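Long-range contacts in protein-L-isoaspartate(D-aspartate) O-methyltransferase (Sulfolobus tokodaii, PDB 1VBF), which probably methylates L-isoaspartyl residues of damaged proteins, using S-adenosyl-L-methionine as methyl donor, and so takes part in their repair or degradation: residues K10-L16 and I60-D64; F20-R25 and Y36-H40; T54-I60 and Y83-L87; G159-L163 and Y174-K178. All blocks are in the same frame, centred on the assembly; numbering follows the deposited sequence.

Interaction 1: K10-L16 and I60-D64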
loop_
_atom_site.group_PDB
_atom_site.type_symbol
_atom_site.label_atom_id
_atom_site.label_comp_id
_atom_site.label_asym_id
_atom_site.label_seq_id
_atom_site.Cartn_x
_atom_site.Cartn_y
_atom_site.Cartn_z
ATOM N N LYS B 10 8.980 37.279 12.362
ATOM C CA LYS B 10 8.770 36.898 10.973
ATOM C C LYS B 10 7.724 37.710 10.207
ATOM O O LYS B 10 7.801 37.791 8.983
ATOM C CB LYS B 10 8.348 35.430 10.902
ATOM C CG LYS B 10 9.350 34.401 11.393
ATOM C CD LYS B 10 8.629 33.059 11.517
ATOM C CE LYS B 10 9.561 31.873 11.344
ATOM N NZ LYS B 10 8.778 30.615 11.101
ATOM N N ILE B 11 6.742 38.280 10.908
ATOM C CA ILE B 11 5.681 39.035 10.242
ATOM C C ILE B 11 6.158 40.225 9.393
ATOM O O ILE B 11 6.769 41.166 9.890
ATOM C CB ILE B 11 4.612 39.502 11.263
ATOM C CG1 ILE B 11 4.033 38.269 11.957
ATOM C CG2 ILE B 11 3.526 40.387 10.571
ATOM C CD1 ILE B 11 3.087 38.595 13.047
ATOM N N LYS B 12 5.848 40.149 8.100
ATOM C CA LYS B 12 6.222 41.151 7.114
ATOM C C LYS B 12 5.237 42.314 6.996
ATOM O O LYS B 12 5.577 43.371 6.481
ATOM C CB LYS B 12 6.367 40.481 5.747
ATOM C CG LYS B 12 7.787 40.282 5.263
ATOM C CD LYS B 12 8.528 39.259 6.078
ATOM C CE LYS B 12 10.012 39.298 5.759
ATOM N NZ LYS B 12 10.762 38.253 6.516
ATOM N N THR B 13 4.004 42.121 7.447
ATOM C CA THR B 13 3.012 43.188 7.366
ATOM C C THR B 13 2.915 43.868 8.725
ATOM O O THR B 13 2.409 43.300 9.687
ATOM C CB THR B 13 1.646 42.615 6.951
ATOM O OG1 THR B 13 1.742 42.112 5.619
ATOM C CG2 THR B 13 0.561 43.675 7.014
ATOM N N GLN B 14 3.424 45.088 8.797
ATOM C CA GLN B 14 3.428 45.840 10.043
ATOM C C GLN B 14 2.104 45.840 10.787
ATOM O O GLN B 14 2.084 45.687 12.002
ATOM C CB GLN B 14 3.879 47.293 9.796
ATOM C CG GLN B 14 4.235 48.048 11.074
ATOM C CD GLN B 14 5.070 47.196 12.034
ATOM O OE1 GLN B 14 5.915 46.406 11.605
ATOM N NE2 GLN B 14 4.840 47.362 13.337
ATOM N N GLU B 15 1.001 46.014 10.063
ATOM C CA GLU B 15 -0.326 46.044 10.677
ATOM C C GLU B 15 -0.663 44.709 11.352
ATOM O O GLU B 15 -1.235 44.678 12.442
ATOM C CB GLU B 15 -1.373 46.391 9.625
ATOM C CG GLU B 15 -1.053 47.643 8.808
ATOM C CD GLU B 15 -0.089 47.389 7.627
ATOM O OE1 GLU B 15 1.091 47.011 7.846
ATOM O OE2 GLU B 15 -0.524 47.578 6.464
ATOM N N LEU B 16 -0.288 43.611 10.703
ATOM C CA LEU B 16 -0.517 42.276 11.240
ATOM C C LEU B 16 0.339 42.097 12.491
ATOM O O LEU B 16 -0.075 41.495 13.472
ATOM C CB LEU B 16 -0.120 41.217 10.203
ATOM C CG LEU B 16 -0.847 39.859 10.215
ATOM C CD1 LEU B 16 0.177 38.799 9.890
ATOM C CD2 LEU B 16 -1.515 39.557 11.563
ATOM N N ILE B 60 -0.710 32.612 10.965
ATOM C CA ILE B 60 -0.053 33.910 10.876
ATOM C C ILE B 60 0.645 34.060 9.530
ATOM O O ILE B 60 0.678 35.159 8.944
ATOM C CB ILE B 60 0.962 34.085 12.028
ATOM C CG1 ILE B 60 0.237 33.921 13.365
ATOM C CG2 ILE B 60 1.606 35.455 11.956
ATOM C CD1 ILE B 60 -1.025 34.791 13.461
ATOM N N PHE B 61 1.206 32.952 9.048
ATOM C CA PHE B 61 1.877 32.957 7.758
ATOM C C PHE B 61 0.850 33.262 6.655
ATOM O O PHE B 61 1.089 34.082 5.771
ATOM C CB PHE B 61 2.556 31.597 7.491
ATOM C CG PHE B 61 3.133 31.480 6.111
ATOM C CD1 PHE B 61 4.162 32.330 5.696
ATOM C CD2 PHE B 61 2.580 30.601 5.187
ATOM C CE1 PHE B 61 4.625 32.311 4.374
ATOM C CE2 PHE B 61 3.034 30.570 3.860
ATOM C CZ PHE B 61 4.055 31.429 3.452
HETATM N N MSE B 62 -0.299 32.602 6.720
HETATM C CA MSE B 62 -1.344 32.822 5.737
HETATM C C MSE B 62 -1.852 34.258 5.736
HETATM O O MSE B 62 -1.954 34.890 4.676
HETATM C CB MSE B 62 -2.479 31.847 5.985
HETATM C CG MSE B 62 -2.012 30.408 5.888
HETATM SE SE MSE B 62 -3.434 29.095 5.897
HETATM C CE MSE B 62 -3.060 28.321 7.618
ATOM N N LEU B 63 -2.160 34.782 6.922
ATOM C CA LEU B 63 -2.628 36.161 7.011
ATOM C C LEU B 63 -1.540 37.115 6.538
ATOM O O LEU B 63 -1.827 38.089 5.846
ATOM C CB LEU B 63 -3.033 36.513 8.439
ATOM C CG LEU B 63 -4.198 35.711 9.040
ATOM C CD1 LEU B 63 -4.614 36.353 10.352
ATOM C CD2 LEU B 63 -5.379 35.653 8.062
ATOM N N ASP B 64 -0.288 36.831 6.888
ATOM C CA ASP B 64 0.808 37.696 6.471
ATOM C C ASP B 64 0.895 37.714 4.947
ATOM O O ASP B 64 1.157 38.750 4.331
ATOM C CB ASP B 64 2.123 37.221 7.098
ATOM C CG ASP B 64 3.208 38.309 7.108
ATOM O OD1 ASP B 64 2.865 39.520 7.036
ATOM O OD2 ASP B 64 4.410 37.951 7.213
HETATM O O HOH W 1 -1.314 40.739 5.393
#
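The carboxylate of Asp64 accepts two backbone hydrogen bonds from the turn between helices 4-10 and 14-22. Lys12 N donates to Asp64 OD2 at 2.8 Å in an almost straight line (179°), while Thr13 N donates to Asp64 OD1 at 2.9 Å with a more bent geometry (132°). One acidic side chain near the C-terminal end of helix 56-65 thus receives both amides of the non-helical link between the two helices, in the N-terminal region of this Rossmann-like methyltransferase. Thr13 occupies the N-cap position of helix 14-22, yet its side chain makes no capping bond; its OG1 lies 3.2 Å from Asp64 OD1. A water that donates to Leu63 O at 2.7 Å is also weakly bonded to Thr13 OG1 at 3.4 Å. Beyond this polar patch the contact becomes apolar. Leu16, in the first turn of its helix, turns toward 60-64 and sets CD1 4.2 Å from both Ile60 CG2 and Leu63 CB. Ile60 and Leu63 also reach Leu87 of helix 83-91, which continues the apolar layer inward. On the side of the preceding helix, the m,t rotamer of Ile11 brings its CD1 to 3.6 Å from Ile60 CG2.

Interaction 2: F20-R25 and Y36-H40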
loop_
_atom_site.group_PDB
_atom_site.type_symbol
_atom_site.label_atom_id
_atom_site.label_comp_id
_atom_site.label_asym_id
_atom_site.label_seq_id
_atom_site.Cartn_x
_atom_site.Cartn_y
_atom_site.Cartn_z
ATOM N N PHE B 20 -1.277 41.048 15.898
ATOM C CA PHE B 20 -0.786 39.823 16.514
ATOM C C PHE B 20 -0.291 40.036 17.946
ATOM O O PHE B 20 -0.495 39.189 18.824
ATOM C CB PHE B 20 0.349 39.205 15.689
ATOM C CG PHE B 20 0.839 37.887 16.252
ATOM C CD1 PHE B 20 -0.010 36.773 16.309
ATOM C CD2 PHE B 20 2.104 37.783 16.819
ATOM C CE1 PHE B 20 0.392 35.601 16.921
ATOM C CE2 PHE B 20 2.508 36.612 17.435
ATOM C CZ PHE B 20 1.657 35.524 17.488
ATOM N N ASN B 21 0.385 41.159 18.175
ATOM C CA ASN B 21 0.880 41.432 19.498
ATOM C C ASN B 21 -0.248 41.758 20.473
ATOM O O ASN B 21 -0.249 41.299 21.611
ATOM C CB ASN B 21 1.870 42.582 19.487
ATOM C CG ASN B 21 2.837 42.502 20.646
ATOM O OD1 ASN B 21 4.040 42.421 20.447
ATOM N ND2 ASN B 21 2.319 42.502 21.857
ATOM N N LYS B 22 -1.227 42.517 20.003
ATOM C CA LYS B 22 -2.367 42.936 20.823
ATOM C C LYS B 22 -3.478 41.904 21.184
ATOM O O LYS B 22 -3.859 41.802 22.346
ATOM C CB LYS B 22 -2.994 44.165 20.157
ATOM C CG LYS B 22 -4.282 44.626 20.782
ATOM C CD LYS B 22 -4.929 45.685 19.916
ATOM C CE LYS B 22 -6.369 45.948 20.344
ATOM N NZ LYS B 22 -6.984 46.997 19.482
ATOM N N VAL B 23 -3.991 41.151 20.205
ATOM C CA VAL B 23 -5.065 40.182 20.461
ATOM C C VAL B 23 -4.623 38.980 21.300
ATOM O O VAL B 23 -3.694 38.258 20.952
ATOM C CB VAL B 23 -5.711 39.689 19.119
ATOM C CG1 VAL B 23 -6.798 38.660 19.393
ATOM C CG2 VAL B 23 -6.296 40.879 18.347
ATOM N N ASP B 24 -5.302 38.766 22.413
ATOM C CA ASP B 24 -4.945 37.671 23.301
ATOM C C ASP B 24 -5.624 36.383 22.865
ATOM O O ASP B 24 -6.795 36.162 23.162
ATOM C CB ASP B 24 -5.331 38.031 24.746
ATOM C CG ASP B 24 -4.964 36.944 25.740
ATOM O OD1 ASP B 24 -4.278 35.982 25.331
ATOM O OD2 ASP B 24 -5.356 37.050 26.927
ATOM N N ARG B 25 -4.874 35.532 22.174
ATOM C CA ARG B 25 -5.400 34.268 21.667
ATOM C C ARG B 25 -5.951 33.298 22.732
ATOM O O ARG B 25 -6.744 32.418 22.429
ATOM C CB ARG B 25 -4.325 33.591 20.804
ATOM C CG ARG B 25 -4.752 32.287 20.142
ATOM C CD ARG B 25 -3.812 31.928 18.988
ATOM N NE ARG B 25 -4.145 30.642 18.366
ATOM C CZ ARG B 25 -3.486 29.502 18.572
ATOM N NH1 ARG B 25 -2.442 29.472 19.384
ATOM N NH2 ARG B 25 -3.882 28.384 17.979
ATOM N N TYR B 36 -1.865 26.453 25.117
ATOM C CA TYR B 36 -1.394 26.440 23.738
ATOM C C TYR B 36 -1.544 27.785 23.069
ATOM O O TYR B 36 -1.376 27.888 21.872
ATOM C CB TYR B 36 -2.128 25.391 22.904
ATOM C CG TYR B 36 -1.886 23.961 23.320
ATOM C CD1 TYR B 36 -2.500 23.436 24.451
ATOM C CD2 TYR B 36 -1.051 23.123 22.573
ATOM C CE1 TYR B 36 -2.290 22.113 24.828
ATOM C CE2 TYR B 36 -0.838 21.795 22.942
ATOM C CZ TYR B 36 -1.464 21.302 24.071
ATOM O OH TYR B 36 -1.276 19.994 24.447
ATOM N N ALA B 37 -1.878 28.815 23.831
ATOM C CA ALA B 37 -2.031 30.132 23.237
ATOM C C ALA B 37 -0.778 30.508 22.421
ATOM O O ALA B 37 -0.865 30.941 21.262
ATOM C CB ALA B 37 -2.282 31.164 24.323
ATOM N N TYR B 38 0.393 30.337 23.023
ATOM C CA TYR B 38 1.615 30.685 22.337
ATOM C C TYR B 38 2.735 29.647 22.479
ATOM O O TYR B 38 3.937 29.979 22.376
ATOM C CB TYR B 38 2.064 32.078 22.780
ATOM C CG TYR B 38 1.053 33.140 22.429
ATOM C CD1 TYR B 38 0.031 33.478 23.314
ATOM C CD2 TYR B 38 1.074 33.772 21.179
ATOM C CE1 TYR B 38 -0.955 34.423 22.966
ATOM C CE2 TYR B 38 0.093 34.715 20.815
ATOM C CZ TYR B 38 -0.920 35.034 21.716
ATOM O OH TYR B 38 -1.906 35.938 21.356
ATOM N N ALA B 39 2.325 28.386 22.681
ATOM C CA ALA B 39 3.253 27.257 22.811
ATOM C C ALA B 39 2.751 26.095 21.945
ATOM O O ALA B 39 1.540 25.886 21.842
ATOM C CB ALA B 39 3.350 26.832 24.255
ATOM N N HIS B 40 3.665 25.342 21.333
ATOM C CA HIS B 40 3.280 24.221 20.463
ATOM C C HIS B 40 2.638 24.811 19.239
ATOM O O HIS B 40 1.757 24.234 18.610
ATOM C CB HIS B 40 2.316 23.287 21.187
ATOM C CG HIS B 40 2.922 22.663 22.398
ATOM N ND1 HIS B 40 3.907 21.702 22.315
ATOM C CD2 HIS B 40 2.788 22.955 23.713
ATOM C CE1 HIS B 40 4.356 21.431 23.528
ATOM N NE2 HIS B 40 3.697 22.179 24.395
HETATM O O HOH W 2 -2.239 37.490 19.077
#
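This is a buried contact, partly polar and partly aromatic, between the C-terminal end of helix 14-22 with the residues that follow it and an irregular segment leading toward strand 45-48. It belongs to the N-terminal part of the methyltransferase, beside the helices that cover the Rossmann-like sheet. The Tyr38 ring enters the bend where the chain leaves its helix at Val23, and its hydroxyl accepts a hydrogen bond from Arg25 N (3.1 Å to Tyr38 OH, 169°). The same hydroxyl donates to a water at 2.8 Å, and that water donates in turn to Phe20 O and Val23 O, bridging the end of the helix to the tyrosine. Phe20 approaches Tyr38 obliquely, ring planes at 69°, with CZ 3.8 Å from Tyr38 CE2; Leu56 of helix 56-65 touches both rings. Tyr36, in contrast, makes a cation-pi contact with Lys103 of the second subunit. Arg25 extends its side chain along the segment, and its NH1 donates to Ala37 O at 2.9 Å.

Interaction 3: T54-I60 and Y83-L87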
loop_
_atom_site.group_PDB
_atom_site.type_symbol
_atom_site.label_atom_id
_atom_site.label_comp_id
_atom_site.label_asym_id
_atom_site.label_seq_id
_atom_site.Cartn_x
_atom_site.Cartn_y
_atom_site.Cartn_z
ATOM N N THR B 54 -6.473 25.920 12.834
ATOM C CA THR B 54 -5.188 25.905 12.148
ATOM C C THR B 54 -4.053 26.251 13.127
ATOM O O THR B 54 -4.243 27.007 14.101
ATOM C CB THR B 54 -5.137 26.925 11.015
ATOM O OG1 THR B 54 -6.119 26.612 10.026
ATOM C CG2 THR B 54 -3.802 26.901 10.368
ATOM N N ALA B 55 -2.880 25.685 12.868
ATOM C CA ALA B 55 -1.709 25.940 13.682
ATOM C C ALA B 55 -1.390 27.425 13.594
ATOM O O ALA B 55 -1.472 28.033 12.510
ATOM C CB ALA B 55 -0.555 25.140 13.170
ATOM N N LEU B 56 -1.013 28.000 14.733
ATOM C CA LEU B 56 -0.702 29.414 14.798
ATOM C C LEU B 56 0.363 29.812 13.799
ATOM O O LEU B 56 0.245 30.856 13.137
ATOM C CB LEU B 56 -0.227 29.808 16.192
ATOM C CG LEU B 56 -0.744 31.123 16.808
ATOM C CD1 LEU B 56 0.280 31.644 17.813
ATOM C CD2 LEU B 56 -0.976 32.171 15.752
ATOM N N ASN B 57 1.414 29.001 13.707
ATOM C CA ASN B 57 2.479 29.318 12.776
ATOM C C ASN B 57 1.925 29.358 11.351
ATOM O O ASN B 57 2.271 30.230 10.553
ATOM C CB ASN B 57 3.609 28.302 12.892
ATOM C CG ASN B 57 5.000 28.973 12.919
ATOM O OD1 ASN B 57 5.412 29.653 11.961
ATOM N ND2 ASN B 57 5.727 28.786 14.028
ATOM N N LEU B 58 1.039 28.427 11.031
ATOM C CA LEU B 58 0.463 28.403 9.703
ATOM C C LEU B 58 -0.448 29.612 9.490
ATOM O O LEU B 58 -0.289 30.347 8.496
ATOM C CB LEU B 58 -0.327 27.121 9.508
ATOM C CG LEU B 58 -0.043 26.361 8.221
ATOM C CD1 LEU B 58 -1.177 25.447 7.986
ATOM C CD2 LEU B 58 0.068 27.281 7.038
ATOM N N GLY B 59 -1.402 29.801 10.417
ATOM C CA GLY B 59 -2.340 30.922 10.350
ATOM C C GLY B 59 -1.725 32.314 10.169
ATOM O O GLY B 59 -2.154 33.115 9.321
ATOM N N ILE B 60 -0.710 32.612 10.965
ATOM C CA ILE B 60 -0.053 33.910 10.876
ATOM C C ILE B 60 0.645 34.060 9.530
ATOM O O ILE B 60 0.678 35.159 8.944
ATOM C CB ILE B 60 0.962 34.085 12.028
ATOM C CG1 ILE B 60 0.237 33.921 13.365
ATOM C CG2 ILE B 60 1.606 35.455 11.956
ATOM C CD1 ILE B 60 -1.025 34.791 13.461
ATOM N N TYR B 83 -10.496 33.692 16.445
ATOM C CA TYR B 83 -9.185 34.323 16.619
ATOM C C TYR B 83 -8.573 34.976 15.359
ATOM O O TYR B 83 -8.085 36.120 15.406
ATOM C CB TYR B 83 -8.191 33.321 17.180
ATOM C CG TYR B 83 -6.793 33.866 17.207
ATOM C CD1 TYR B 83 -6.436 34.868 18.104
ATOM C CD2 TYR B 83 -5.846 33.442 16.293
ATOM C CE1 TYR B 83 -5.141 35.454 18.092
ATOM C CE2 TYR B 83 -4.541 34.019 16.256
ATOM C CZ TYR B 83 -4.196 35.023 17.160
ATOM O OH TYR B 83 -2.923 35.573 17.143
ATOM N N TYR B 84 -8.572 34.266 14.237
ATOM C CA TYR B 84 -8.005 34.879 13.046
ATOM C C TYR B 84 -8.957 35.965 12.544
ATOM O O TYR B 84 -8.541 36.912 11.858
ATOM C CB TYR B 84 -7.736 33.838 11.940
ATOM C CG TYR B 84 -6.706 32.799 12.320
ATOM C CD1 TYR B 84 -7.084 31.495 12.587
ATOM C CD2 TYR B 84 -5.360 33.138 12.474
ATOM C CE1 TYR B 84 -6.178 30.559 13.000
ATOM C CE2 TYR B 84 -4.428 32.193 12.892
ATOM C CZ TYR B 84 -4.851 30.906 13.151
ATOM O OH TYR B 84 -3.947 29.959 13.555
ATOM N N THR B 85 -10.235 35.823 12.903
ATOM C CA THR B 85 -11.232 36.789 12.496
ATOM C C THR B 85 -10.855 38.084 13.212
ATOM O O THR B 85 -10.709 39.124 12.571
ATOM C CB THR B 85 -12.651 36.342 12.892
ATOM O OG1 THR B 85 -12.781 34.933 12.684
ATOM C CG2 THR B 85 -13.696 37.060 12.030
ATOM N N ALA B 86 -10.671 38.017 14.530
ATOM C CA ALA B 86 -10.253 39.192 15.300
ATOM C C ALA B 86 -9.016 39.908 14.694
ATOM O O ALA B 86 -9.059 41.118 14.480
ATOM C CB ALA B 86 -9.966 38.801 16.747
ATOM N N LEU B 87 -7.926 39.180 14.421
ATOM C CA LEU B 87 -6.721 39.784 13.841
ATOM C C LEU B 87 -6.983 40.533 12.535
ATOM O O LEU B 87 -6.349 41.557 12.268
ATOM C CB LEU B 87 -5.646 38.727 13.586
ATOM C CG LEU B 87 -5.098 37.896 14.761
ATOM C CD1 LEU B 87 -4.052 36.931 14.223
ATOM C CD2 LEU B 87 -4.489 38.794 15.847
#
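The Tyr84 ring packs against the backbone of helix 56-65 at Gly59, with CE2 3.5 Å from Gly59 CA. The absence of a side chain there permits this approach, since an ideal CB on Gly59 would come within 2.2 Å of Tyr84 CE2. The ring reaches past the start of the helix, where its hydroxyl donates a hydrogen bond to Thr54 O at 3.0 Å. Trp141 stacks on Tyr84 from outside the two segments. Helix 83-91 follows strand 73-77 of the Rossmann-like methyltransferase sheet, and helix 56-65 packs beside it. Their segments 56-60 and 83-87 run in roughly the same direction, at 35°, with axes 11.7 Å apart, a separation wide enough to be filled by large side chains. Leu56 CD2 lies 4.0 Å from Tyr83 CE2, and Phe20 of helix 14-22 packs against Leu56, Ile60 and Tyr83. One turn further along, Ile60 CD1 meets Leu87 CD1 at 3.8 Å and comes within 4.3 Å of Tyr84 CE2.

Interaction 4: G159-L163 and Y174-K178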
loop_
_atom_site.group_PDB
_atom_site.type_symbol
_atom_site.label_atom_id
_atom_site.label_comp_id
_atom_site.label_asym_id
_atom_site.label_seq_id
_atom_site.Cartn_x
_atom_site.Cartn_y
_atom_site.Cartn_z
ATOM N N GLY B 159 -7.856 41.370 -6.551
ATOM C CA GLY B 159 -7.902 40.757 -5.237
ATOM C C GLY B 159 -6.960 39.595 -5.038
ATOM O O GLY B 159 -6.406 39.070 -5.984
ATOM N N ILE B 160 -6.784 39.183 -3.791
ATOM C CA ILE B 160 -5.903 38.068 -3.475
ATOM C C ILE B 160 -6.658 37.090 -2.632
ATOM O O ILE B 160 -7.345 37.494 -1.698
ATOM C CB ILE B 160 -4.684 38.536 -2.661
ATOM C CG1 ILE B 160 -3.783 39.383 -3.556
ATOM C CG2 ILE B 160 -3.948 37.333 -2.018
ATOM C CD1 ILE B 160 -2.621 39.970 -2.810
HETATM N N MSE B 161 -6.540 35.806 -2.969
HETATM C CA MSE B 161 -7.184 34.753 -2.187
HETATM C C MSE B 161 -6.179 33.682 -1.783
HETATM O O MSE B 161 -5.298 33.320 -2.562
HETATM C CB MSE B 161 -8.324 34.088 -2.956
HETATM C CG MSE B 161 -8.972 32.921 -2.191
HETATM SE SE MSE B 161 -10.478 32.076 -3.143
HETATM C CE MSE B 161 -11.447 31.442 -1.624
ATOM N N ILE B 162 -6.304 33.193 -0.556
ATOM C CA ILE B 162 -5.440 32.138 -0.065
ATOM C C ILE B 162 -6.300 30.977 0.426
ATOM O O ILE B 162 -7.205 31.176 1.234
ATOM C CB ILE B 162 -4.517 32.662 1.067
ATOM C CG1 ILE B 162 -3.442 33.553 0.446
ATOM C CG2 ILE B 162 -3.853 31.498 1.853
ATOM C CD1 ILE B 162 -2.438 34.109 1.413
ATOM N N LEU B 163 -6.043 29.774 -0.091
ATOM C CA LEU B 163 -6.775 28.579 0.332
ATOM C C LEU B 163 -6.021 27.315 0.039
ATOM O O LEU B 163 -5.176 27.298 -0.850
ATOM C CB LEU B 163 -8.127 28.443 -0.365
ATOM C CG LEU B 163 -8.334 28.568 -1.887
ATOM C CD1 LEU B 163 -7.073 28.404 -2.704
ATOM C CD2 LEU B 163 -9.365 27.548 -2.287
ATOM N N TYR B 174 -2.502 27.676 -1.577
ATOM C CA TYR B 174 -2.373 28.510 -2.759
ATOM C C TYR B 174 -2.706 29.977 -2.563
ATOM O O TYR B 174 -3.686 30.322 -1.901
ATOM C CB TYR B 174 -3.264 28.014 -3.888
ATOM C CG TYR B 174 -2.808 26.778 -4.585
ATOM C CD1 TYR B 174 -3.162 25.516 -4.115
ATOM C CD2 TYR B 174 -2.037 26.871 -5.740
ATOM C CE1 TYR B 174 -2.760 24.375 -4.781
ATOM C CE2 TYR B 174 -1.624 25.729 -6.420
ATOM C CZ TYR B 174 -1.989 24.489 -5.934
ATOM O OH TYR B 174 -1.573 23.367 -6.603
ATOM N N LYS B 175 -1.888 30.834 -3.163
ATOM C CA LYS B 175 -2.119 32.266 -3.118
ATOM C C LYS B 175 -2.602 32.634 -4.532
ATOM O O LYS B 175 -1.854 32.570 -5.514
ATOM C CB LYS B 175 -0.828 33.011 -2.761
ATOM C CG LYS B 175 -1.000 34.516 -2.668
ATOM C CD LYS B 175 0.302 35.182 -2.294
ATOM C CE LYS B 175 0.157 36.683 -2.278
ATOM N NZ LYS B 175 1.309 37.291 -1.581
ATOM N N VAL B 176 -3.863 33.018 -4.623
ATOM C CA VAL B 176 -4.480 33.330 -5.898
ATOM C C VAL B 176 -4.697 34.810 -6.122
ATOM O O VAL B 176 -5.323 35.468 -5.301
ATOM C CB VAL B 176 -5.840 32.633 -5.987
ATOM C CG1 VAL B 176 -6.483 32.892 -7.317
ATOM C CG2 VAL B 176 -5.665 31.174 -5.749
ATOM N N ILE B 177 -4.185 35.345 -7.223
ATOM C CA ILE B 177 -4.411 36.756 -7.510
ATOM C C ILE B 177 -5.373 36.832 -8.679
ATOM O O ILE B 177 -5.059 36.390 -9.773
ATOM C CB ILE B 177 -3.127 37.495 -7.898
ATOM C CG1 ILE B 177 -2.145 37.503 -6.725
ATOM C CG2 ILE B 177 -3.469 38.908 -8.294
ATOM C CD1 ILE B 177 -0.866 38.198 -7.056
ATOM N N LYS B 178 -6.545 37.396 -8.456
ATOM C CA LYS B 178 -7.515 37.450 -9.524
ATOM C C LYS B 178 -7.078 38.202 -10.774
ATOM O O LYS B 178 -6.436 39.257 -10.701
ATOM C CB LYS B 178 -8.828 38.015 -9.007
ATOM C CG LYS B 178 -9.971 37.827 -9.971
ATOM C CD LYS B 178 -11.260 38.131 -9.273
ATOM C CE LYS B 178 -12.470 37.961 -10.168
ATOM N NZ LYS B 178 -13.701 38.311 -9.387
#
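Five backbone hydrogen bonds join strands 159-165 and 171-177 in regular antiparallel register. In the hydrogen-bonded pair Met161-Val176, Met161 N donates to Val176 O at 2.7 Å and Val176 N to Met161 O at a short 2.5 Å. Leu163 and Tyr174 exchange a second pair: Leu163 N to Tyr174 O at 3.0 Å, Tyr174 N to Leu163 O at 2.8 Å. The fifth, Lys178 N to Gly159 O at 3.0 Å, extends the pairing just past the end of the second strand. Ile160-Ile177 and Ile162-Lys175 are non-hydrogen-bonded pairs; Ile160 and Ile162 bond outward to strand 135-140, and Lys175 to Glu186 of strand 184-191. CA-H...O contacts, such as Ile162 CA to Tyr174 O at 3.1 Å, supplement the ladder. One face carries Ile160, Ile162, Lys175 and Ile177, with Lys175 NZ bonded to Glu65 O; Met161, Leu163, Tyr174 and Val176 line the other. Lys178 NZ is satisfied by Leu155 O and Tyr152 O, and also makes a cation-pi contact with Tyr152. Strand 159-165, parallel to 135-140 but antiparallel to 171-177, forms with the latter a beta hairpin in the mixed seven-stranded sheet of a Rossmann-like methyltransferase.

In the fold
Interactions 1, 2 and 3 form one continuous cluster around helices 14-22, 56-65 and 83-91: interactions 1 and 2 share helix 14-22, interactions 1 and 3 share helix 56-65 and Ile60 itself, and Phe20 of interaction 2 packs on Ile60 and Tyr83. Interaction 3 lies deepest, its centre about 8 Å from the centre of the chain, and relies mainly on large apolar and aromatic side chains. Interaction 2 is also buried though farther out, and mixes rings with main-chain polar bonds; interaction 1 is partly exposed and carries a charged acceptor. Interaction 4, chiefly a backbone ladder within the sheet, touches this cluster where Ile162 CD1 meets Met62 O at 3.4 Å, whereas its nearest atoms to interaction 2 are about 15 Å away.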